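Local coordinates for DUF3863 domain-containing protein (Parabacteroides distasonis, PDB 3LM3) that is of unknown function but is probably a carbohydrate-active enzyme, a putative glycoside hydrolase or deacetylase, at residues Phe22-Ile27 with Val320-Phe325; Val168-Ile173 with Asp216-Asp221; Pro188-Tyr193 with Phe279-Asn284. All blocks are in the same frame, centred on the assembly; numbering follows the deposited sequence.

In the fold
Strand 21-29, near the N terminus, carries the first segment of interaction 1; a later return of the chain, at 320-325, makes that contact and closes a loop of 292 residues. Interactions 2 and 3 both nest inside that loop. Their segments alternate along the chain, 168-173, 188-193, 216-221 and then 279-284, so the two loops cross. Interaction 1 joins the first strand to the start of helix 322-332; interaction 2 joins the ends of two strands in the three-stranded sheet; interaction 3 lays a loop on strand 280-287, the neighbour of 21-29. Thr219 and Ala283 connect interactions 2 and 3, while Phe325 and Trp281 connect 1 and 3.

Interaction 1 (Phe22-Ile27 with Val320-Phe325); sequences FVTLCI and VTFGEF
Thr24 and Phe322 meet with the threonine standing over the phenylalanine ring, the two side chains crossing at about a right angle. OG1 of Thr24 lies 3.5 Å above the ring plane of Phe322, over its centre, and Thr24 CB makes a CH-pi contact on the same ring. With chi1 at 58°, OG1 sits between the backbone N and the carbonyl carbon; its polar partner is Trp281 NE1 of the neighbouring strand 280-287. The edge of the Phe322 ring meets Leu25 C and Cys26 N, and its CE1 comes to 3.2 Å from Thr24 O and 3.8 Å from Cys26 CB. An alanine here, lacking the ring, would probably leave a gap next to Thr24 and Cys26, with Thr24 OG1 uncovered on that side. The other branch, Thr24 CG2, presses against Phe325 CB at 3.4 Å and touches Val320 CG2 at 3.9 Å. Val320 is also joined through its backbone, its N donating to Val23 O over 3.0 Å (156°), while Val320 O receives a CA-H...O contact from Thr24. Beyond them Phe22 places its ring obliquely against Phe325, with Phe325 CD1 over one face at 3.7 Å from Phe22 CG. Thr321 is the N-cap of helix 322-332, and with Glu324 it forms a capping box; in the first turn Phe325 points toward the strand, whereas Phe322 reaches it with the far end of its ring. The chemistry is thus largely apolar, a buried hydroxyl being accommodated because an indole N-H satisfies it while an aromatic face covers it.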
ATOM      1  N   PHE A  22     -13.292  -0.253  -4.889  1.00  6.94           N
ATOM      2  CA  PHE A  22     -12.965  -0.932  -3.657  1.00  7.58           C
ATOM      3  C   PHE A  22     -12.086  -0.069  -2.773  1.00  6.74           C
ATOM      4  O   PHE A  22     -11.169   0.582  -3.263  1.00  7.69           O
ATOM      5  CB  PHE A  22     -12.178  -2.192  -3.939  1.00  7.59           C
ATOM      6  CG  PHE A  22     -12.937  -3.192  -4.760  1.00  7.68           C
ATOM      7  CD1 PHE A  22     -13.758  -4.107  -4.142  1.00  9.87           C
ATOM      8  CD2 PHE A  22     -12.868  -3.190  -6.139  1.00  8.02           C
ATOM      9  CE1 PHE A  22     -14.486  -5.015  -4.903  1.00  9.41           C
ATOM     10  CE2 PHE A  22     -13.635  -4.072  -6.912  1.00  8.09           C
ATOM     11  CZ  PHE A  22     -14.420  -5.010  -6.267  1.00  9.16           C
ATOM     12  N   VAL A  23     -12.374  -0.115  -1.467  1.00  6.82           N
ATOM     13  CA  VAL A  23     -11.468   0.407  -0.441  1.00  6.56           C
ATOM     14  C   VAL A  23     -11.095  -0.755   0.467  1.00  6.51           C
ATOM     15  O   VAL A  23     -11.988  -1.427   1.008  1.00  6.91           O
ATOM     16  CB  VAL A  23     -12.086   1.528   0.411  1.00  7.66           C
ATOM     17  CG1 VAL A  23     -11.175   1.890   1.605  1.00  8.84           C
ATOM     18  CG2 VAL A  23     -12.398   2.763  -0.434  1.00  8.21           C
ATOM     19  N   THR A  24      -9.801  -0.969   0.648  1.00  6.92           N
ATOM     20  CA  THR A  24      -9.305  -1.954   1.596  1.00  6.86           C
ATOM     21  C   THR A  24      -8.599  -1.225   2.725  1.00  7.39           C
ATOM     22  O   THR A  24      -7.544  -0.614   2.507  1.00  7.11           O
ATOM     23  CB  THR A  24      -8.373  -2.966   0.945  1.00  6.96           C
ATOM     24  OG1 THR A  24      -7.253  -2.315   0.330  1.00  7.10           O
ATOM     25  CG2 THR A  24      -9.090  -3.804  -0.120  1.00  7.59           C
ATOM     26  N   LEU A  25      -9.164  -1.282   3.928  1.00  6.39           N
ATOM     27  CA  LEU A  25      -8.579  -0.711   5.126  1.00  6.87           C
ATOM     28  C   LEU A  25      -8.016  -1.800   6.010  1.00  6.02           C
ATOM     29  O   LEU A  25      -8.616  -2.868   6.175  1.00  7.30           O
ATOM     30  CB  LEU A  25      -9.642   0.021   5.948  1.00  6.01           C
ATOM     31  CG  LEU A  25      -9.238   0.500   7.345  1.00  6.60           C
ATOM     32  CD1 LEU A  25      -8.152   1.569   7.276  1.00  9.32           C
ATOM     33  CD2 LEU A  25     -10.476   1.023   8.120  1.00  7.76           C
ATOM     34  N   CYS A  26      -6.865  -1.528   6.582  1.00  5.66           N
ATOM     35  CA  CYS A  26      -6.307  -2.311   7.680  1.00  6.24           C
ATOM     36  C   CYS A  26      -6.125  -1.420   8.905  1.00  6.84           C
ATOM     37  O   CYS A  26      -5.662  -0.274   8.788  1.00  6.87           O
ATOM     38  CB  CYS A  26      -4.967  -2.903   7.296  1.00  7.68           C
ATOM     39  SG  CYS A  26      -4.005  -3.615   8.672  1.00  7.61           S
ATOM     40  N   ILE A  27      -6.536  -1.937  10.056  1.00  6.87           N
ATOM     41  CA  ILE A  27      -6.228  -1.326  11.357  1.00  6.72           C
ATOM     42  C   ILE A  27      -5.140  -2.167  12.023  1.00  6.20           C
ATOM     43  O   ILE A  27      -5.312  -3.406  12.167  1.00  6.93           O
ATOM     44  CB  ILE A  27      -7.483  -1.197  12.273  1.00  7.61           C
ATOM     45  CG1 ILE A  27      -8.511  -0.279  11.625  1.00  7.26           C
ATOM     46  CG2 ILE A  27      -7.072  -0.662  13.665  1.00  8.71           C
ATOM     47  CD1 ILE A  27      -9.795  -0.192  12.369  1.00  9.68           C
ATOM     48  N   VAL A 320     -13.890  -3.645   1.655  1.00  7.54           N
ATOM     49  CA  VAL A 320     -13.598  -5.079   1.801  1.00  8.11           C
ATOM     50  C   VAL A 320     -12.214  -5.274   2.397  1.00  7.74           C
ATOM     51  O   VAL A 320     -11.418  -4.341   2.499  1.00  7.76           O
ATOM     52  CB  VAL A 320     -13.728  -5.824   0.444  1.00  7.64           C
ATOM     53  CG1 VAL A 320     -15.131  -5.583  -0.156  1.00  9.05           C
ATOM     54  CG2 VAL A 320     -12.662  -5.396  -0.536  1.00  9.69           C
ATOM     55  N   THR A 321     -11.937  -6.505   2.810  1.00  6.87           N
ATOM     56  CA  THR A 321     -10.644  -6.810   3.394  1.00  5.58           C
ATOM     57  C   THR A 321      -9.537  -6.816   2.328  1.00  6.89           C
ATOM     58  O   THR A 321      -9.817  -7.000   1.136  1.00  7.20           O
ATOM     59  CB  THR A 321     -10.638  -8.138   4.158  1.00  7.05           C
ATOM     60  OG1 THR A 321     -10.592  -9.217   3.214  1.00  8.29           O
ATOM     61  CG2 THR A 321     -11.853  -8.282   5.068  1.00  6.88           C
ATOM     62  N   PHE A 322      -8.286  -6.603   2.746  1.00  7.01           N
ATOM     63  CA  PHE A 322      -7.150  -6.738   1.817  1.00  6.59           C
ATOM     64  C   PHE A 322      -7.179  -8.080   1.132  1.00  7.79           C
ATOM     65  O   PHE A 322      -7.009  -8.173  -0.075  1.00  7.22           O
ATOM     66  CB  PHE A 322      -5.809  -6.500   2.550  1.00  6.98           C
ATOM     67  CG  PHE A 322      -5.353  -5.050   2.571  1.00  6.03           C
ATOM     68  CD1 PHE A 322      -5.858  -4.167   3.499  1.00  6.54           C
ATOM     69  CD2 PHE A 322      -4.422  -4.585   1.652  1.00  7.42           C
ATOM     70  CE1 PHE A 322      -5.440  -2.840   3.533  1.00  7.65           C
ATOM     71  CE2 PHE A 322      -3.994  -3.255   1.677  1.00  8.45           C
ATOM     72  CZ  PHE A 322      -4.512  -2.381   2.614  1.00  7.51           C
ATOM     73  N   GLY A 323      -7.351  -9.154   1.912  1.00  7.49           N
ATOM     74  CA  GLY A 323      -7.351 -10.487   1.359  1.00  6.72           C
ATOM     75  C   GLY A 323      -8.477 -10.711   0.359  1.00  7.52           C
ATOM     76  O   GLY A 323      -8.283 -11.348  -0.688  1.00  7.69           O
ATOM     77  N   GLU A 324      -9.680 -10.222   0.658  1.00  7.00           N
ATOM     78  CA  GLU A 324     -10.836 -10.408  -0.256  1.00  8.63           C
ATOM     79  C   GLU A 324     -10.555  -9.714  -1.575  1.00  7.41           C
ATOM     80  O   GLU A 324     -10.825 -10.242  -2.659  1.00  8.31           O
ATOM     81  CB  GLU A 324     -12.109  -9.776   0.303  1.00 10.91           C
ATOM     82  CG  GLU A 324     -12.887 -10.531   1.256  1.00 15.89           C
ATOM     83  CD  GLU A 324     -14.143  -9.690   1.496  1.00 22.35           C
ATOM     84  OE1 GLU A 324     -14.064  -8.767   2.311  1.00 11.79           O
ATOM     85  OE2 GLU A 324     -15.138  -9.841   0.751  1.00 23.82           O
ATOM     86  N   PHE A 325     -10.053  -8.485  -1.511  1.00  7.21           N
ATOM     87  CA  PHE A 325      -9.780  -7.732  -2.719  1.00  6.03           C
ATOM     88  C   PHE A 325      -8.706  -8.431  -3.545  1.00  7.13           C
ATOM     89  O   PHE A 325      -8.849  -8.572  -4.755  1.00  6.88           O
ATOM     90  CB  PHE A 325      -9.352  -6.290  -2.408  1.00  7.13           C
ATOM     91  CG  PHE A 325      -8.914  -5.556  -3.641  1.00  6.33           C
ATOM     92  CD1 PHE A 325      -9.832  -5.177  -4.614  1.00  6.89           C
ATOM     93  CD2 PHE A 325      -7.557  -5.328  -3.883  1.00  7.21           C
ATOM     94  CE1 PHE A 325      -9.400  -4.600  -5.816  1.00  7.65           C
ATOM     95  CE2 PHE A 325      -7.123  -4.778  -5.044  1.00  6.69           C
ATOM     96  CZ  PHE A 325      -8.036  -4.368  -6.023  1.00  7.53           C
TER

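Interaction 2 (Val168-Ile173 with Asp216-Asp221); sequences VAHAVI and DGWTMD
At the C-terminal end of the three-stranded parallel sheet, where strand 168-172 runs out beside strand 213-216, Val172 and Asp216 bring their backbones together. Val172 O receives a CA-H...O contact from Asp216 CA at 3.3 Å, with 160° at the hydrogen. The two side chains cross at about a right angle, and Val172 CG1 lies 3.9 Å from Asp216 OD1. That carboxylate is buried; chi1 of -162° sets its CG beside the carbonyl carbon, from where OD1 reaches Gly217 N. OD1 accepts from Trp174 N and, by a weak bond of 2.9 Å, from Gly217 N, so the aspartate ties together the residues that follow both strands. This is a parallel sheet whose strand ends turn into loops; in the (beta/alpha) barrels of the glycoside hydrolase and deacetylase clan to which the family is assigned, such C-terminal ends usually carry the active site, although no site is established here. The His170 ring lies against the start of the departing loop. Its ND1 is bonded to Leu215 O, which fixes the rotation of the imidazole, and CE1 lies 3.4 Å from Gly217 CA, a spacing that leaves no room for a side chain on that glycine. The His170 ring and the six-membered ring of Trp218 form an oblique pair, planes at 83° and centres 6.0 Å apart. Trp218 also lies alongside Ile173, both side chains pointing the same way: CZ3 of the indole is 3.9 Å from Ile173 CD1, which meets the ring near its plane, and equally close to Ile173 CG2. Arg241 touches both of these side chains.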
ATOM      1  N   VAL A 168      -2.339 -13.575  -1.294  1.00  6.17           N
ATOM      2  CA  VAL A 168      -2.364 -12.120  -1.305  1.00  6.50           C
ATOM      3  C   VAL A 168      -1.415 -11.632  -0.214  1.00  6.32           C
ATOM      4  O   VAL A 168      -1.384 -12.197   0.888  1.00  6.86           O
ATOM      5  CB  VAL A 168      -3.774 -11.583  -1.019  1.00  6.70           C
ATOM      6  CG1 VAL A 168      -3.805 -10.014  -1.057  1.00  8.34           C
ATOM      7  CG2 VAL A 168      -4.760 -12.196  -1.994  1.00  6.59           C
ATOM      8  N   ALA A 169      -0.646 -10.575  -0.486  1.00  5.84           N
ATOM      9  CA  ALA A 169       0.069  -9.913   0.577  1.00  6.98           C
ATOM     10  C   ALA A 169       0.187  -8.430   0.285  1.00  5.86           C
ATOM     11  O   ALA A 169       0.417  -8.028  -0.860  1.00  6.79           O
ATOM     12  CB  ALA A 169       1.480 -10.498   0.813  1.00  7.30           C
ATOM     13  N   HIS A 170       0.077  -7.604   1.330  1.00  7.75           N
ATOM     14  CA  HIS A 170       0.553  -6.234   1.238  1.00  6.99           C
ATOM     15  C   HIS A 170       2.062  -6.319   1.365  1.00  6.78           C
ATOM     16  O   HIS A 170       2.584  -6.590   2.449  1.00  7.75           O
ATOM     17  CB  HIS A 170      -0.065  -5.336   2.308  1.00  6.51           C
ATOM     18  CG  HIS A 170       0.732  -4.116   2.611  1.00  6.19           C
ATOM     19  ND1 HIS A 170       1.165  -3.230   1.643  1.00  6.57           N
ATOM     20  CD2 HIS A 170       1.224  -3.664   3.787  1.00  7.53           C
ATOM     21  CE1 HIS A 170       1.898  -2.293   2.234  1.00  6.61           C
ATOM     22  NE2 HIS A 170       1.950  -2.533   3.530  1.00  9.12           N
ATOM     23  N   ALA A 171       2.754  -6.150   0.234  1.00  6.86           N
ATOM     24  CA  ALA A 171       4.210  -6.191   0.140  1.00  7.30           C
ATOM     25  C   ALA A 171       4.716  -5.139  -0.861  1.00 11.31           C
ATOM     26  O   ALA A 171       5.749  -5.323  -1.536  1.00 14.20           O
ATOM     27  CB  ALA A 171       4.684  -7.624  -0.205  1.00 10.60           C
ATOM     28  N   VAL A 172       3.959  -4.064  -1.017  1.00 12.09           N
ATOM     29  CA  VAL A 172       4.310  -2.880  -1.868  1.00 16.34           C
ATOM     30  C   VAL A 172       4.098  -1.719  -0.899  1.00  9.54           C
ATOM     31  O   VAL A 172       3.034  -1.569  -0.425  1.00  9.35           O
ATOM     32  CB  VAL A 172       3.344  -2.712  -3.134  1.00 14.14           C
ATOM     33  CG1 VAL A 172       3.474  -1.297  -3.813  1.00 17.88           C
ATOM     34  CG2 VAL A 172       3.466  -3.832  -4.130  1.00 20.00           C
ATOM     35  N   ILE A 173       5.135  -0.928  -0.555  1.00 12.94           N
ATOM     36  CA  ILE A 173       4.905   0.407   0.088  1.00 11.20           C
ATOM     37  C   ILE A 173       5.241   1.356  -1.029  1.00  9.18           C
ATOM     38  O   ILE A 173       6.372   1.839  -1.191  1.00  8.56           O
ATOM     39  CB  ILE A 173       5.661   0.730   1.429  1.00 13.93           C
ATOM     40  CG1 ILE A 173       5.302  -0.294   2.524  1.00 16.62           C
ATOM     41  CG2 ILE A 173       5.169   2.051   1.977  1.00 19.19           C
ATOM     42  CD1 ILE A 173       5.737   0.089   3.990  1.00 23.96           C
ATOM     43  N   ASP A 216      -0.186  -2.742  -2.649  1.00  7.64           N
ATOM     44  CA  ASP A 216       0.093  -1.484  -1.948  1.00  6.61           C
ATOM     45  C   ASP A 216      -0.693  -1.353  -0.646  1.00  7.28           C
ATOM     46  O   ASP A 216      -1.748  -1.977  -0.482  1.00  7.53           O
ATOM     47  CB  ASP A 216      -0.238  -0.324  -2.883  1.00  7.28           C
ATOM     48  CG  ASP A 216       0.387   1.010  -2.472  1.00  7.66           C
ATOM     49  OD1 ASP A 216       1.342   1.064  -1.639  1.00  8.33           O
ATOM     50  OD2 ASP A 216      -0.122   2.048  -2.987  1.00  8.54           O
ATOM     51  N   GLY A 217      -0.199  -0.505   0.244  1.00  6.55           N
ATOM     52  CA  GLY A 217      -0.773  -0.271   1.565  1.00  6.78           C
ATOM     53  C   GLY A 217      -1.534   1.039   1.752  1.00  6.03           C
ATOM     54  O   GLY A 217      -2.517   1.077   2.492  1.00  7.56           O
ATOM     55  N   TRP A 218      -1.025   2.131   1.152  1.00  7.26           N
ATOM     56  CA  TRP A 218      -1.616   3.461   1.242  1.00  7.27           C
ATOM     57  C   TRP A 218      -1.651   4.129  -0.124  1.00  6.46           C
ATOM     58  O   TRP A 218      -0.611   4.438  -0.711  1.00  7.99           O
ATOM     59  CB  TRP A 218      -0.820   4.395   2.167  1.00  7.58           C
ATOM     60  CG  TRP A 218      -0.624   4.026   3.595  1.00  8.59           C
ATOM     61  CD1 TRP A 218      -1.310   4.531   4.661  1.00  9.29           C
ATOM     62  CD2 TRP A 218       0.349   3.133   4.128  1.00  9.71           C
ATOM     63  NE1 TRP A 218      -0.824   4.003   5.822  1.00 10.15           N
ATOM     64  CE2 TRP A 218       0.213   3.159   5.527  1.00  9.20           C
ATOM     65  CE3 TRP A 218       1.334   2.330   3.560  1.00 10.99           C
ATOM     66  CZ2 TRP A 218       1.003   2.378   6.366  1.00 11.36           C
ATOM     67  CZ3 TRP A 218       2.133   1.559   4.402  1.00 14.40           C
ATOM     68  CH2 TRP A 218       1.947   1.588   5.792  1.00 13.92           C
ATOM     69  N   THR A 219      -2.822   4.438  -0.627  1.00  7.97           N
ATOM     70  CA  THR A 219      -2.926   5.113  -1.917  1.00  7.76           C
ATOM     71  C   THR A 219      -2.300   6.505  -1.824  1.00  6.63           C
ATOM     72  O   THR A 219      -2.693   7.313  -0.982  1.00  7.77           O
ATOM     73  CB  THR A 219      -4.378   5.208  -2.357  1.00  8.06           C
ATOM     74  OG1 THR A 219      -4.927   3.881  -2.438  1.00  8.53           O
ATOM     75  CG2 THR A 219      -4.507   5.939  -3.711  1.00  7.65           C
HETATM   76  N   MSE A 220      -1.363   6.765  -2.730  1.00  6.54           N
HETATM   77  CA  MSE A 220      -0.658   8.041  -2.803  1.00  6.11           C
HETATM   78  C   MSE A 220      -1.307   9.039  -3.746  1.00  6.77           C
HETATM   79  O   MSE A 220      -1.873   8.673  -4.778  1.00  7.17           O
HETATM   80  CB  MSE A 220       0.766   7.832  -3.281  1.00  7.30           C
HETATM   81  CG  MSE A 220       1.642   7.087  -2.325  1.00  8.66           C
HETATM   82 SE   MSE A 220       1.920   8.030  -0.674  0.75 12.91          SE
HETATM   83  CE  MSE A 220       0.587   7.220   0.366  1.00 20.81           C
ATOM     84  N   ASP A 221      -1.141  10.317  -3.410  1.00  7.00           N
ATOM     85  CA  ASP A 221      -1.310  11.372  -4.407  1.00  6.15           C
ATOM     86  C   ASP A 221      -0.029  11.318  -5.225  1.00  6.90           C
ATOM     87  O   ASP A 221       1.054  11.599  -4.720  1.00  7.34           O
ATOM     88  CB  ASP A 221      -1.492  12.703  -3.703  1.00  5.63           C
ATOM     89  CG  ASP A 221      -1.713  13.861  -4.686  1.00  6.57           C
ATOM     90  OD1 ASP A 221      -1.104  13.819  -5.782  1.00  7.33           O
ATOM     91  OD2 ASP A 221      -2.512  14.800  -4.374  1.00  7.39           O
TER

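Interaction 3 (Pro188-Tyr193 with Phe279-Asn284); sequences PSYPFY and FGWVAN
An aromatic cluster of Tyr190, Phe279 and Trp281 fixes the loop 188-193 against the beginning of strand 280-287. Its polar point is the tyrosine hydroxyl: Trp281 N donates to Tyr190 OH over 2.9 Å, at 155°. This N-H is directed away from strand 21-29, since the neighbouring Gly280 O and Val282 N are the groups that pair with Phe22, and the hydroxyl takes the place of a further strand. Tyr190 OH is also hydrogen-bonded to His269 ND1, so two bonds fix the position of the hydroxyl, while the neighbouring rings limit the turning of the phenol. The ring itself is held by hydrocarbon. In Phe279, chi1 of 66° sets CG between the backbone N and the carbonyl carbon, and from there the ring comes beside Tyr190, nearly parallel to it, with planes 18° apart, yet slid so far that the rings barely overlap; CE2 of Tyr190 meets CE2 of Phe279 at 3.5 Å. Trp281 slides past the phenol in the opposite direction, Tyr190 CD1 lying at the indole edge 3.9 Å from Trp281 CE3. Pro191 touches both rings of the strand, its CD 4.0 Å from Trp281 CE3 and 4.3 Å from Phe279 CZ, where it meets the rim of the phenylalanine close to its plane. Around the group, Phe343 meets Tyr190 edge-to-face and Phe325 of helix 322-332 stacks on Trp281. Thr219 OG1 takes the N-H of Ala283 two residues on, in the same manner as the tyrosine takes that of Trp281. The result is an aromatic cluster that packs a loop onto a strand of the parallel sheet, within what is probably a barrel of the glycoside hydrolase and deacetylase clan.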
ATOM      1  N   PRO A 188       4.917  -1.381  -9.783  1.00  7.18           N
ATOM      2  CA  PRO A 188       3.563  -0.877 -10.024  1.00  7.20           C
ATOM      3  C   PRO A 188       2.865  -0.566  -8.721  1.00  7.33           C
ATOM      4  O   PRO A 188       3.192  -1.132  -7.682  1.00  7.77           O
ATOM      5  CB  PRO A 188       2.838  -2.053 -10.725  1.00  7.94           C
ATOM      6  CG  PRO A 188       3.978  -2.924 -11.259  1.00  7.53           C
ATOM      7  CD  PRO A 188       5.052  -2.798 -10.201  1.00  7.51           C
ATOM      8  N   SER A 189       1.896   0.346  -8.768  1.00  6.31           N
ATOM      9  CA  SER A 189       1.109   0.685  -7.596  1.00  7.49           C
ATOM     10  C   SER A 189      -0.172  -0.117  -7.509  1.00  6.84           C
ATOM     11  O   SER A 189      -0.778  -0.169  -6.449  1.00  8.62           O
ATOM     12  CB  SER A 189       0.817   2.165  -7.548  1.00  7.57           C
ATOM     13  OG  SER A 189      -0.086   2.555  -8.555  1.00  8.27           O
ATOM     14  N   TYR A 190      -0.604  -0.720  -8.596  1.00  6.83           N
ATOM     15  CA  TYR A 190      -1.780  -1.588  -8.603  1.00  6.52           C
ATOM     16  C   TYR A 190      -1.309  -3.034  -8.591  1.00  7.51           C
ATOM     17  O   TYR A 190      -0.086  -3.315  -8.644  1.00  7.69           O
ATOM     18  CB  TYR A 190      -2.700  -1.265  -9.787  1.00  7.26           C
ATOM     19  CG  TYR A 190      -3.925  -0.389  -9.485  1.00  6.49           C
ATOM     20  CD1 TYR A 190      -3.936   0.539  -8.437  1.00  6.84           C
ATOM     21  CD2 TYR A 190      -5.042  -0.469 -10.309  1.00  7.04           C
ATOM     22  CE1 TYR A 190      -5.052   1.315  -8.190  1.00  5.58           C
ATOM     23  CE2 TYR A 190      -6.170   0.307 -10.074  1.00  7.45           C
ATOM     24  CZ  TYR A 190      -6.163   1.215  -9.021  1.00  7.46           C
ATOM     25  OH  TYR A 190      -7.252   2.056  -8.840  1.00  6.79           O
ATOM     26  N   PRO A 191      -2.254  -3.979  -8.471  1.00  6.26           N
ATOM     27  CA  PRO A 191      -1.841  -5.337  -8.113  1.00  6.29           C
ATOM     28  C   PRO A 191      -1.081  -6.033  -9.222  1.00  6.85           C
ATOM     29  O   PRO A 191      -1.328  -5.810 -10.413  1.00  6.69           O
ATOM     30  CB  PRO A 191      -3.160  -6.048  -7.849  1.00  7.41           C
ATOM     31  CG  PRO A 191      -4.056  -4.908  -7.389  1.00  7.36           C
ATOM     32  CD  PRO A 191      -3.712  -3.781  -8.311  1.00  6.73           C
ATOM     33  N   PHE A 192      -0.125  -6.873  -8.824  1.00  7.04           N
ATOM     34  CA  PHE A 192       0.659  -7.662  -9.769  1.00  7.27           C
ATOM     35  C   PHE A 192       1.171  -8.924  -9.097  1.00  6.97           C
ATOM     36  O   PHE A 192       1.211  -8.998  -7.871  1.00  6.39           O
ATOM     37  CB  PHE A 192       1.850  -6.855 -10.332  1.00  7.87           C
ATOM     38  CG  PHE A 192       2.864  -6.415  -9.278  1.00  6.88           C
ATOM     39  CD1 PHE A 192       2.613  -5.319  -8.482  1.00  7.70           C
ATOM     40  CD2 PHE A 192       4.064  -7.104  -9.094  1.00  8.16           C
ATOM     41  CE1 PHE A 192       3.521  -4.904  -7.527  1.00  8.13           C
ATOM     42  CE2 PHE A 192       4.973  -6.696  -8.119  1.00  7.60           C
ATOM     43  CZ  PHE A 192       4.697  -5.612  -7.330  1.00  7.41           C
ATOM     44  N   TYR A 193       1.566  -9.902  -9.916  1.00  7.05           N
ATOM     45  CA  TYR A 193       2.278 -11.098  -9.428  1.00  7.81           C
ATOM     46  C   TYR A 193       3.780 -10.811  -9.467  1.00  6.98           C
ATOM     47  O   TYR A 193       4.322 -10.481 -10.526  1.00  7.70           O
ATOM     48  CB  TYR A 193       1.947 -12.284 -10.317  1.00  7.19           C
ATOM     49  CG  TYR A 193       0.512 -12.750 -10.314  1.00  6.72           C
ATOM     50  CD1 TYR A 193      -0.002 -13.485  -9.268  1.00  7.63           C
ATOM     51  CD2 TYR A 193      -0.302 -12.524 -11.402  1.00  6.76           C
ATOM     52  CE1 TYR A 193      -1.281 -13.970  -9.300  1.00  7.28           C
ATOM     53  CE2 TYR A 193      -1.619 -12.989 -11.432  1.00  6.49           C
ATOM     54  CZ  TYR A 193      -2.091 -13.738 -10.406  1.00  6.66           C
ATOM     55  OH  TYR A 193      -3.397 -14.238 -10.382  1.00  7.88           O
ATOM     56  N   PHE A 279     -11.505  -1.019 -13.075  1.00  8.36           N
ATOM     57  CA  PHE A 279     -11.900  -1.065 -11.667  1.00  8.27           C
ATOM     58  C   PHE A 279     -11.132   0.069 -10.995  1.00  7.92           C
ATOM     59  O   PHE A 279     -10.187   0.625 -11.595  1.00  7.66           O
ATOM     60  CB  PHE A 279     -11.560  -2.398 -10.976  1.00  9.92           C
ATOM     61  CG  PHE A 279     -10.081  -2.693 -10.847  1.00  7.68           C
ATOM     62  CD1 PHE A 279      -9.391  -3.336 -11.858  1.00  7.02           C
ATOM     63  CD2 PHE A 279      -9.402  -2.364  -9.693  1.00  7.79           C
ATOM     64  CE1 PHE A 279      -8.021  -3.623 -11.733  1.00 10.61           C
ATOM     65  CE2 PHE A 279      -8.048  -2.633  -9.566  1.00  8.21           C
ATOM     66  CZ  PHE A 279      -7.363  -3.267 -10.583  1.00  9.26           C
ATOM     67  N   GLY A 280     -11.519   0.393  -9.760  1.00  7.55           N
ATOM     68  CA  GLY A 280     -10.749   1.345  -8.954  1.00  6.65           C
ATOM     69  C   GLY A 280     -10.511   0.759  -7.586  1.00  7.01           C
ATOM     70  O   GLY A 280     -11.403   0.120  -7.039  1.00  7.71           O
ATOM     71  N   TRP A 281      -9.336   1.032  -7.021  1.00  7.04           N
ATOM     72  CA  TRP A 281      -8.961   0.482  -5.725  1.00  7.17           C
ATOM     73  C   TRP A 281      -8.133   1.492  -4.938  1.00  6.46           C
ATOM     74  O   TRP A 281      -7.155   2.042  -5.453  1.00  7.82           O
ATOM     75  CB  TRP A 281      -8.157  -0.805  -5.919  1.00  7.31           C
ATOM     76  CG  TRP A 281      -7.513  -1.318  -4.654  1.00  7.11           C
ATOM     77  CD1 TRP A 281      -8.122  -1.600  -3.460  1.00  6.96           C
ATOM     78  CD2 TRP A 281      -6.114  -1.571  -4.470  1.00  6.11           C
ATOM     79  NE1 TRP A 281      -7.172  -2.033  -2.549  1.00  7.53           N
ATOM     80  CE2 TRP A 281      -5.935  -1.986  -3.137  1.00  6.64           C
ATOM     81  CE3 TRP A 281      -4.993  -1.466  -5.299  1.00  7.06           C
ATOM     82  CZ2 TRP A 281      -4.688  -2.334  -2.614  1.00  6.63           C
ATOM     83  CZ3 TRP A 281      -3.773  -1.780  -4.779  1.00  7.52           C
ATOM     84  CH2 TRP A 281      -3.619  -2.216  -3.458  1.00  7.03           C
ATOM     85  N   VAL A 282      -8.561   1.737  -3.709  1.00  6.18           N
ATOM     86  CA  VAL A 282      -7.884   2.564  -2.741  1.00  6.23           C
ATOM     87  C   VAL A 282      -7.523   1.678  -1.550  1.00  6.83           C
ATOM     88  O   VAL A 282      -8.357   0.905  -1.052  1.00  7.14           O
ATOM     89  CB  VAL A 282      -8.798   3.709  -2.267  1.00  7.41           C
ATOM     90  CG1 VAL A 282      -8.259   4.380  -0.998  1.00  8.55           C
ATOM     91  CG2 VAL A 282      -9.013   4.709  -3.426  1.00  8.24           C
ATOM     92  N   ALA A 283      -6.271   1.809  -1.096  1.00  6.37           N
ATOM     93  CA  ALA A 283      -5.735   1.095   0.063  1.00  6.44           C
ATOM     94  C   ALA A 283      -5.432   2.050   1.188  1.00  5.85           C
ATOM     95  O   ALA A 283      -4.977   3.182   0.947  1.00  6.74           O
ATOM     96  CB  ALA A 283      -4.447   0.365  -0.314  1.00  7.06           C
ATOM     97  N   ASN A 284      -5.664   1.648   2.432  1.00  6.70           N
ATOM     98  CA  ASN A 284      -5.309   2.528   3.549  1.00  6.53           C
ATOM     99  C   ASN A 284      -5.032   1.697   4.783  1.00  7.90           C
ATOM    100  O   ASN A 284      -5.548   0.595   4.944  1.00  8.04           O
ATOM    101  CB  ASN A 284      -6.427   3.532   3.806  1.00  6.93           C
ATOM    102  CG  ASN A 284      -5.941   4.879   4.336  1.00  7.25           C
ATOM    103  OD1 ASN A 284      -4.770   5.069   4.667  1.00  7.72           O
ATOM    104  ND2 ASN A 284      -6.884   5.846   4.391  1.00  8.02           N
TER